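Local coordinates for protein histidinol-phosphate aminotransferase (Clostridium acetobutylicum, PDB 3FTB) that probably acts as a pyridoxal phosphate-dependent aminotransferase, named for the transamination of histidinol phosphate in histidine biosynthesis, at residues D78-S88 with R223-K232; K163-E174 with F197-L207. One frame throughout, in Å; residues are numbered along the deposited sequence.

Both contacts belong to the large domain of a fold-type I aminotransferase and share its seven-stranded mixed sheet. Their centres lie about 18 Å apart. In interaction 1, strands 80-84 and 225-229 pair at one margin of the sheet; in interaction 2, helix 163-176 packs on the loop that leads into strand 207-212, the next strand inward. Along the chain interaction 2 is nested within the loop closed by interaction 1. The two meet directly where Thr229 OG1 probably hydrogen-bonds Leu207 O and Lys202 NZ probably bonds Asn230 OD1. These two bonds tie the edge strands to the loop that helix 163-176 covers, while a phosphate is bound at one end of interaction 1.

Interaction 1. Residues D78-S88 with R223-K232; sequences DIGIVLGNGAS and RFGYGITNNK. With PO4 (phosphate ion), chain E.
Strands 80-84 and 225-229 run antiparallel, 165° between directions and 4.7 Å between axes, as the edge pair of the large-domain sheet of a fold-type I aminotransferase. Backbone bonds join Gly80 to Thr229, Val82 to Gly227 and Gly84 to Gly225, so each hydrogen-bonded pair has a position without a side chain. Val82 uses the room over Gly227: chi1 of -73° puts CG2 between the backbone N and the carbonyl carbon, 3.3 Å from Gly227 CA. Ile81, Leu83, Tyr226 and Ile228 occupy the face opposite Val82 and Thr229, where helix 64-74 touches Ile81, Tyr226 and Ile228. The terminal methyl of Ile228, CD1, lies 4.2 Å from both Ile79 CD1 and Ile81 CG1, and Leu83 CD2 meets the edge of the Phe224 ring at CE1. Where strand 80-84 begins and strand 225-229 ends, bent Lys232 brings NZ to Asp78 O, 2.7 Å away and above the carbonyl plane; NZ also donates to Asn230 O.

Asn85 ND2 bonds Asn246 O of the second subunit, at the dimer interface. Gly86, with phi positive, leaves space for the Arg223 guanidinium. The phosphate ion here, probably from the crystallisation liquor, is also bound by Thr214; N-H groups at a helix start plus an arginine are consistent with the place where relatives hold the cofactor's phosphate. Ala87 N donates to phosphate O2. Arg223 NH2 donates to O1 in the guanidinium plane, 2.8 Å away.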
# COMPACT_ATOMS: atom_id res chain seq x y z
N ASP A 78 -11.21 22.48 -0.42
CA ASP A 78 -9.99 23.16 0.02
C ASP A 78 -9.51 22.60 1.36
O ASP A 78 -9.29 23.35 2.32
CB ASP A 78 -10.19 24.69 0.07
CG ASP A 78 -8.86 25.47 0.09
OD1 ASP A 78 -7.80 24.92 -0.28
OD2 ASP A 78 -8.88 26.66 0.49
N ILE A 79 -9.34 21.28 1.41
CA ILE A 79 -8.83 20.58 2.59
C ILE A 79 -7.68 19.69 2.18
O ILE A 79 -7.59 19.27 1.03
CB ILE A 79 -9.90 19.70 3.26
CG1 ILE A 79 -10.64 18.85 2.22
CG2 ILE A 79 -10.89 20.55 4.02
CD1 ILE A 79 -11.45 17.69 2.83
N GLY A 80 -6.78 19.40 3.11
CA GLY A 80 -5.77 18.40 2.87
C GLY A 80 -6.43 17.02 2.89
O GLY A 80 -7.31 16.74 3.73
N ILE A 81 -6.02 16.17 1.95
CA ILE A 81 -6.49 14.80 1.90
C ILE A 81 -5.28 13.89 1.70
O ILE A 81 -4.47 14.11 0.81
CB ILE A 81 -7.50 14.59 0.76
CG1 ILE A 81 -8.71 15.52 0.93
CG2 ILE A 81 -7.95 13.13 0.71
CD1 ILE A 81 -9.58 15.60 -0.30
N VAL A 82 -5.15 12.89 2.56
CA VAL A 82 -4.06 11.94 2.44
C VAL A 82 -4.64 10.56 2.25
O VAL A 82 -5.53 10.15 2.99
CB VAL A 82 -3.08 12.00 3.65
CG1 VAL A 82 -2.24 13.27 3.59
CG2 VAL A 82 -3.83 11.91 4.96
N LEU A 83 -4.15 9.85 1.24
CA LEU A 83 -4.65 8.52 0.89
C LEU A 83 -3.75 7.45 1.51
O LEU A 83 -2.53 7.59 1.54
CB LEU A 83 -4.74 8.34 -0.63
CG LEU A 83 -5.52 9.48 -1.29
CD1 LEU A 83 -5.48 9.39 -2.80
CD2 LEU A 83 -6.95 9.53 -0.78
N GLY A 84 -4.36 6.40 2.02
CA GLY A 84 -3.58 5.36 2.65
C GLY A 84 -4.01 3.96 2.25
O GLY A 84 -5.19 3.69 2.05
N ASN A 85 -3.01 3.09 2.12
CA ASN A 85 -3.23 1.67 2.00
C ASN A 85 -3.78 1.19 3.35
O ASN A 85 -3.06 0.60 4.16
CB ASN A 85 -1.90 0.98 1.66
CG ASN A 85 -2.08 -0.41 1.09
OD1 ASN A 85 -2.95 -0.66 0.25
ND2 ASN A 85 -1.22 -1.33 1.52
N GLY A 86 -5.06 1.47 3.59
CA GLY A 86 -5.70 1.22 4.87
C GLY A 86 -5.61 2.45 5.77
O GLY A 86 -4.79 3.34 5.53
N ALA A 87 -6.45 2.53 6.80
CA ALA A 87 -6.28 3.59 7.80
C ALA A 87 -4.95 3.44 8.55
O ALA A 87 -4.38 4.42 9.05
CB ALA A 87 -7.44 3.61 8.79
N SER A 88 -4.46 2.20 8.62
CA SER A 88 -3.21 1.89 9.31
C SER A 88 -2.10 2.85 8.92
O SER A 88 -1.34 3.31 9.77
CB SER A 88 -2.77 0.47 8.98
OG SER A 88 -3.84 -0.44 9.14
N ARG A 223 -7.97 -2.33 1.41
CA ARG A 223 -6.90 -1.53 2.01
C ARG A 223 -7.07 -0.05 1.69
O ARG A 223 -6.36 0.48 0.83
CB ARG A 223 -5.53 -2.04 1.55
CG ARG A 223 -5.34 -3.55 1.67
CD ARG A 223 -4.71 -3.98 2.99
NE ARG A 223 -5.48 -3.63 4.17
CZ ARG A 223 -5.11 -2.71 5.06
NH1 ARG A 223 -3.98 -2.04 4.90
NH2 ARG A 223 -5.87 -2.45 6.11
N PHE A 224 -8.00 0.61 2.36
CA PHE A 224 -8.21 2.03 2.11
C PHE A 224 -8.71 2.86 3.30
O PHE A 224 -9.80 2.62 3.82
CB PHE A 224 -9.13 2.27 0.90
CG PHE A 224 -9.32 3.72 0.59
CD1 PHE A 224 -8.28 4.47 0.09
CD2 PHE A 224 -10.52 4.35 0.88
CE1 PHE A 224 -8.44 5.82 -0.15
CE2 PHE A 224 -10.68 5.68 0.64
CZ PHE A 224 -9.64 6.42 0.13
N GLY A 225 -7.91 3.83 3.71
CA GLY A 225 -8.30 4.80 4.72
C GLY A 225 -7.86 6.19 4.30
O GLY A 225 -7.04 6.33 3.40
N TYR A 226 -8.40 7.23 4.93
CA TYR A 226 -8.03 8.60 4.55
C TYR A 226 -7.84 9.61 5.68
O TYR A 226 -8.33 9.43 6.79
CB TYR A 226 -8.97 9.15 3.47
CG TYR A 226 -10.45 9.00 3.73
CD1 TYR A 226 -11.25 10.11 3.96
CD2 TYR A 226 -11.05 7.74 3.71
CE1 TYR A 226 -12.62 9.97 4.18
CE2 TYR A 226 -12.41 7.60 3.93
CZ TYR A 226 -13.19 8.72 4.16
OH TYR A 226 -14.55 8.56 4.38
N GLY A 227 -7.09 10.67 5.37
CA GLY A 227 -6.87 11.77 6.29
C GLY A 227 -7.56 13.04 5.82
O GLY A 227 -7.59 13.33 4.63
N ILE A 228 -8.09 13.81 6.77
CA ILE A 228 -8.90 14.99 6.51
C ILE A 228 -8.41 16.15 7.39
O ILE A 228 -8.47 16.04 8.60
CB ILE A 228 -10.38 14.69 6.85
CG1 ILE A 228 -10.92 13.65 5.88
CG2 ILE A 228 -11.22 15.96 6.82
CD1 ILE A 228 -10.56 13.95 4.41
N THR A 229 -7.93 17.24 6.79
CA THR A 229 -7.41 18.36 7.58
C THR A 229 -7.36 19.66 6.78
O THR A 229 -7.09 19.66 5.59
CB THR A 229 -6.00 18.07 8.17
OG1 THR A 229 -5.65 19.07 9.14
CG2 THR A 229 -4.95 18.08 7.08
N ASN A 230 -7.63 20.77 7.46
CA ASN A 230 -7.45 22.08 6.87
C ASN A 230 -5.98 22.49 6.89
O ASN A 230 -5.59 23.48 6.28
CB ASN A 230 -8.27 23.14 7.61
CG ASN A 230 -8.95 24.10 6.67
OD1 ASN A 230 -9.54 23.68 5.67
ND2 ASN A 230 -8.87 25.40 6.97
N ASN A 231 -5.17 21.72 7.60
CA ASN A 231 -3.74 22.00 7.69
C ASN A 231 -3.00 21.48 6.47
O ASN A 231 -2.25 20.50 6.54
CB ASN A 231 -3.15 21.39 8.97
CG ASN A 231 -1.71 21.79 9.20
OD1 ASN A 231 -0.94 22.01 8.25
ND2 ASN A 231 -1.33 21.89 10.46
N LYS A 232 -3.19 22.17 5.35
CA LYS A 232 -2.56 21.78 4.09
C LYS A 232 -1.09 21.40 4.22
O LYS A 232 -0.61 20.50 3.52
CB LYS A 232 -2.75 22.88 3.05
CG LYS A 232 -3.99 22.68 2.18
CD LYS A 232 -5.27 22.75 3.00
CE LYS A 232 -5.79 24.18 3.12
NZ LYS A 232 -7.12 24.22 3.76
P PO4 E . -7.34 -0.55 8.39
O1 PO4 E . -5.92 -0.34 7.94
O2 PO4 E . -8.21 0.56 7.88
O3 PO4 E . -7.90 -1.84 7.85
O4 PO4 E . -7.37 -0.53 9.90

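Interaction 2. Residues K163-E174 with F197-L207; sequences KEKFIHVLKLAE and FVGEIKNYSCL
This is a helix-on-loop contact on the flank of the large-domain sheet: helix 163-176 packs against residues 197-207, the irregular segment leading into strand 207-212. Leu170 lies at its centre. Its CB sits over one face of the Tyr204 ring, a CH-pi contact 4.0 Å from the centroid and 8° off the normal, while CD1 reaches the edge of the Phe197 ring, 3.7 Å from CE2. CD2, the other branch, meets Leu207 CD2, so one forked side chain serves three partners. Phe166 extends the apolar patch; its ring is inclined at 72° to that of Phe197, and CD2 lies 3.8 Å from Phe197 CZ.

Polar groups border this core. Lys171 NZ, in the plane of the Tyr204 ring, donates to the OH at 2.7 Å, giving the hydroxyl of the packed ring a partner at its rim. Glu174, bent at chi2 (63°), curls its carboxylate toward the backbone of Ser205 and Cys206: OE1 accepts from Ser205 N at 3.0 Å through its syn lone pair, and OE2 takes a weak bond from Cys206 N. An acidic side chain suits this place because two successive backbone N-H groups face it. Beside it the small Ala173 admits Cys206 SG to 3.6 Å from its CB. At the helix start Lys163 and Glu200 form a long salt bridge. Strand 179-183 lies beneath, with Ile180 touching Leu170, Ala173 and Leu207, while helix 135-141 packs against Phe166 and Val169.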
# COMPACT_ATOMS: atom_id res chain seq x y z
N LYS A 163 -18.61 16.82 22.29
CA LYS A 163 -18.19 17.99 21.54
C LYS A 163 -18.08 19.21 22.45
O LYS A 163 -17.05 19.87 22.48
CB LYS A 163 -19.13 18.27 20.37
CG LYS A 163 -18.47 19.01 19.22
CD LYS A 163 -19.49 19.54 18.23
CE LYS A 163 -20.06 18.47 17.31
NZ LYS A 163 -21.18 19.05 16.49
N GLU A 164 -19.13 19.48 23.23
CA GLU A 164 -19.12 20.67 24.09
C GLU A 164 -17.89 20.75 25.02
O GLU A 164 -17.24 21.79 25.10
CB GLU A 164 -20.45 20.80 24.85
CG GLU A 164 -20.46 21.86 25.95
CD GLU A 164 -20.15 21.27 27.32
OE1 GLU A 164 -20.70 20.20 27.64
OE2 GLU A 164 -19.37 21.89 28.08
N LYS A 165 -17.55 19.65 25.70
CA LYS A 165 -16.41 19.62 26.63
C LYS A 165 -15.05 19.69 25.93
O LYS A 165 -14.09 20.26 26.45
CB LYS A 165 -16.44 18.36 27.49
CG LYS A 165 -17.77 18.06 28.14
CD LYS A 165 -17.57 17.14 29.34
CE LYS A 165 -18.80 17.11 30.23
NZ LYS A 165 -18.51 16.51 31.57
N PHE A 166 -14.97 19.06 24.75
CA PHE A 166 -13.71 18.96 24.02
C PHE A 166 -13.37 20.28 23.31
O PHE A 166 -12.21 20.50 22.95
CB PHE A 166 -13.80 17.82 23.00
CG PHE A 166 -12.46 17.23 22.61
CD1 PHE A 166 -11.78 16.36 23.46
CD2 PHE A 166 -11.90 17.52 21.37
CE1 PHE A 166 -10.56 15.80 23.09
CE2 PHE A 166 -10.68 16.96 21.00
CZ PHE A 166 -10.01 16.11 21.86
N ILE A 167 -14.37 21.14 23.11
CA ILE A 167 -14.13 22.41 22.43
C ILE A 167 -13.09 23.23 23.18
O ILE A 167 -12.34 23.99 22.57
CB ILE A 167 -15.43 23.24 22.23
CG1 ILE A 167 -16.46 22.43 21.42
CG2 ILE A 167 -15.12 24.56 21.53
CD1 ILE A 167 -15.90 21.71 20.19
N HIS A 168 -13.04 23.07 24.49
CA HIS A 168 -12.01 23.72 25.29
C HIS A 168 -10.64 23.16 24.94
O HIS A 168 -9.65 23.88 24.93
CB HIS A 168 -12.31 23.58 26.77
CG HIS A 168 -13.69 24.02 27.13
ND1 HIS A 168 -14.02 25.34 27.36
CD2 HIS A 168 -14.85 23.33 27.24
CE1 HIS A 168 -15.31 25.44 27.63
NE2 HIS A 168 -15.84 24.23 27.56
N VAL A 169 -10.59 21.86 24.65
CA VAL A 169 -9.35 21.26 24.17
C VAL A 169 -9.02 21.79 22.77
O VAL A 169 -7.89 22.19 22.49
CB VAL A 169 -9.42 19.70 24.15
CG1 VAL A 169 -8.05 19.10 23.85
CG2 VAL A 169 -9.92 19.18 25.45
N LEU A 170 -10.01 21.82 21.89
CA LEU A 170 -9.81 22.27 20.53
C LEU A 170 -9.31 23.71 20.51
O LEU A 170 -8.34 24.04 19.82
CB LEU A 170 -11.09 22.14 19.71
CG LEU A 170 -11.47 20.72 19.30
CD1 LEU A 170 -12.40 20.76 18.10
CD2 LEU A 170 -10.24 19.88 18.98
N LYS A 171 -9.98 24.58 21.27
CA LYS A 171 -9.59 25.99 21.34
C LYS A 171 -8.19 26.22 21.90
O LYS A 171 -7.55 27.18 21.52
CB LYS A 171 -10.60 26.79 22.16
CG LYS A 171 -11.81 27.29 21.38
CD LYS A 171 -12.88 27.86 22.30
CE LYS A 171 -13.97 28.58 21.51
NZ LYS A 171 -14.00 28.12 20.09
N LEU A 172 -7.73 25.35 22.80
CA LEU A 172 -6.36 25.43 23.32
C LEU A 172 -5.34 24.87 22.33
O LEU A 172 -4.27 25.47 22.13
CB LEU A 172 -6.21 24.68 24.65
CG LEU A 172 -6.73 25.30 25.95
CD1 LEU A 172 -6.40 24.37 27.10
CD2 LEU A 172 -6.14 26.68 26.19
N ALA A 173 -5.65 23.72 21.73
CA ALA A 173 -4.77 23.14 20.71
C ALA A 173 -4.49 24.15 19.60
O ALA A 173 -3.35 24.47 19.32
CB ALA A 173 -5.37 21.86 20.14
N GLU A 174 -5.56 24.63 18.97
CA GLU A 174 -5.50 25.68 17.96
C GLU A 174 -4.53 26.78 18.39
O GLU A 174 -3.62 27.14 17.65
CB GLU A 174 -6.90 26.26 17.75
CG GLU A 174 -7.11 27.00 16.44
CD GLU A 174 -6.97 26.10 15.22
OE1 GLU A 174 -7.07 26.61 14.08
OE2 GLU A 174 -6.74 24.89 15.41
N PHE A 197 -16.04 15.13 14.08
CA PHE A 197 -15.49 16.46 14.13
C PHE A 197 -15.21 16.97 12.73
O PHE A 197 -14.63 18.04 12.57
CB PHE A 197 -14.20 16.47 14.93
CG PHE A 197 -14.41 16.49 16.42
CD1 PHE A 197 -14.84 15.35 17.09
CD2 PHE A 197 -14.20 17.65 17.14
CE1 PHE A 197 -15.05 15.37 18.46
CE2 PHE A 197 -14.40 17.68 18.51
CZ PHE A 197 -14.83 16.54 19.16
N VAL A 198 -15.60 16.21 11.70
CA VAL A 198 -15.32 16.65 10.34
C VAL A 198 -15.90 18.04 10.06
O VAL A 198 -15.29 18.85 9.37
CB VAL A 198 -15.81 15.63 9.27
CG1 VAL A 198 -14.88 14.42 9.22
CG2 VAL A 198 -17.27 15.24 9.51
N GLY A 199 -17.08 18.31 10.63
CA GLY A 199 -17.72 19.61 10.47
C GLY A 199 -17.03 20.71 11.26
O GLY A 199 -17.51 21.86 11.29
N GLU A 200 -15.93 20.35 11.92
CA GLU A 200 -15.14 21.31 12.69
C GLU A 200 -13.81 21.60 12.00
O GLU A 200 -13.03 22.43 12.48
CB GLU A 200 -14.87 20.78 14.10
CG GLU A 200 -15.84 21.27 15.18
CD GLU A 200 -17.09 20.43 15.28
OE1 GLU A 200 -17.08 19.29 14.75
OE2 GLU A 200 -18.08 20.89 15.88
N ILE A 201 -13.56 20.93 10.87
CA ILE A 201 -12.27 20.99 10.18
C ILE A 201 -11.86 22.42 9.79
O ILE A 201 -10.69 22.82 9.90
CB ILE A 201 -12.28 20.08 8.92
CG1 ILE A 201 -12.41 18.61 9.32
CG2 ILE A 201 -11.04 20.28 8.08
CD1 ILE A 201 -11.17 18.04 9.92
N LYS A 202 -12.83 23.21 9.34
CA LYS A 202 -12.55 24.57 8.91
C LYS A 202 -12.21 25.52 10.07
O LYS A 202 -11.42 26.45 9.92
CB LYS A 202 -13.74 25.10 8.11
CG LYS A 202 -14.07 24.25 6.90
CD LYS A 202 -12.81 23.97 6.12
CE LYS A 202 -13.13 23.69 4.68
NZ LYS A 202 -11.94 23.84 3.82
N ASN A 203 -12.80 25.26 11.23
CA ASN A 203 -12.64 26.15 12.36
C ASN A 203 -11.36 25.89 13.12
O ASN A 203 -10.95 26.72 13.94
CB ASN A 203 -13.83 26.03 13.30
CG ASN A 203 -15.08 26.59 12.68
OD1 ASN A 203 -15.32 27.80 12.75
ND2 ASN A 203 -15.86 25.73 12.05
N TYR A 204 -10.73 24.75 12.86
CA TYR A 204 -9.51 24.35 13.57
C TYR A 204 -8.56 23.60 12.65
O TYR A 204 -8.89 22.52 12.15
CB TYR A 204 -9.85 23.47 14.78
CG TYR A 204 -10.73 24.14 15.81
CD1 TYR A 204 -10.22 25.10 16.67
CD2 TYR A 204 -12.07 23.82 15.91
CE1 TYR A 204 -11.03 25.73 17.60
CE2 TYR A 204 -12.90 24.44 16.83
CZ TYR A 204 -12.37 25.39 17.68
OH TYR A 204 -13.19 26.00 18.59
N SER A 205 -7.38 24.16 12.41
CA SER A 205 -6.36 23.41 11.69
C SER A 205 -5.35 22.71 12.62
O SER A 205 -4.22 22.43 12.23
CB SER A 205 -5.68 24.24 10.59
OG SER A 205 -6.11 25.59 10.59
N CYS A 206 -5.77 22.44 13.85
CA CYS A 206 -5.07 21.52 14.75
C CYS A 206 -5.67 20.14 14.54
O CYS A 206 -5.00 19.12 14.72
CB CYS A 206 -5.21 21.94 16.21
SG CYS A 206 -6.88 21.81 16.91
N LEU A 207 -6.93 20.11 14.12
CA LEU A 207 -7.63 18.86 13.86
C LEU A 207 -7.03 18.09 12.69
O LEU A 207 -6.86 18.62 11.59
CB LEU A 207 -9.11 19.13 13.55
CG LEU A 207 -10.15 19.20 14.67
CD1 LEU A 207 -11.49 19.58 14.07
CD2 LEU A 207 -10.25 17.88 15.40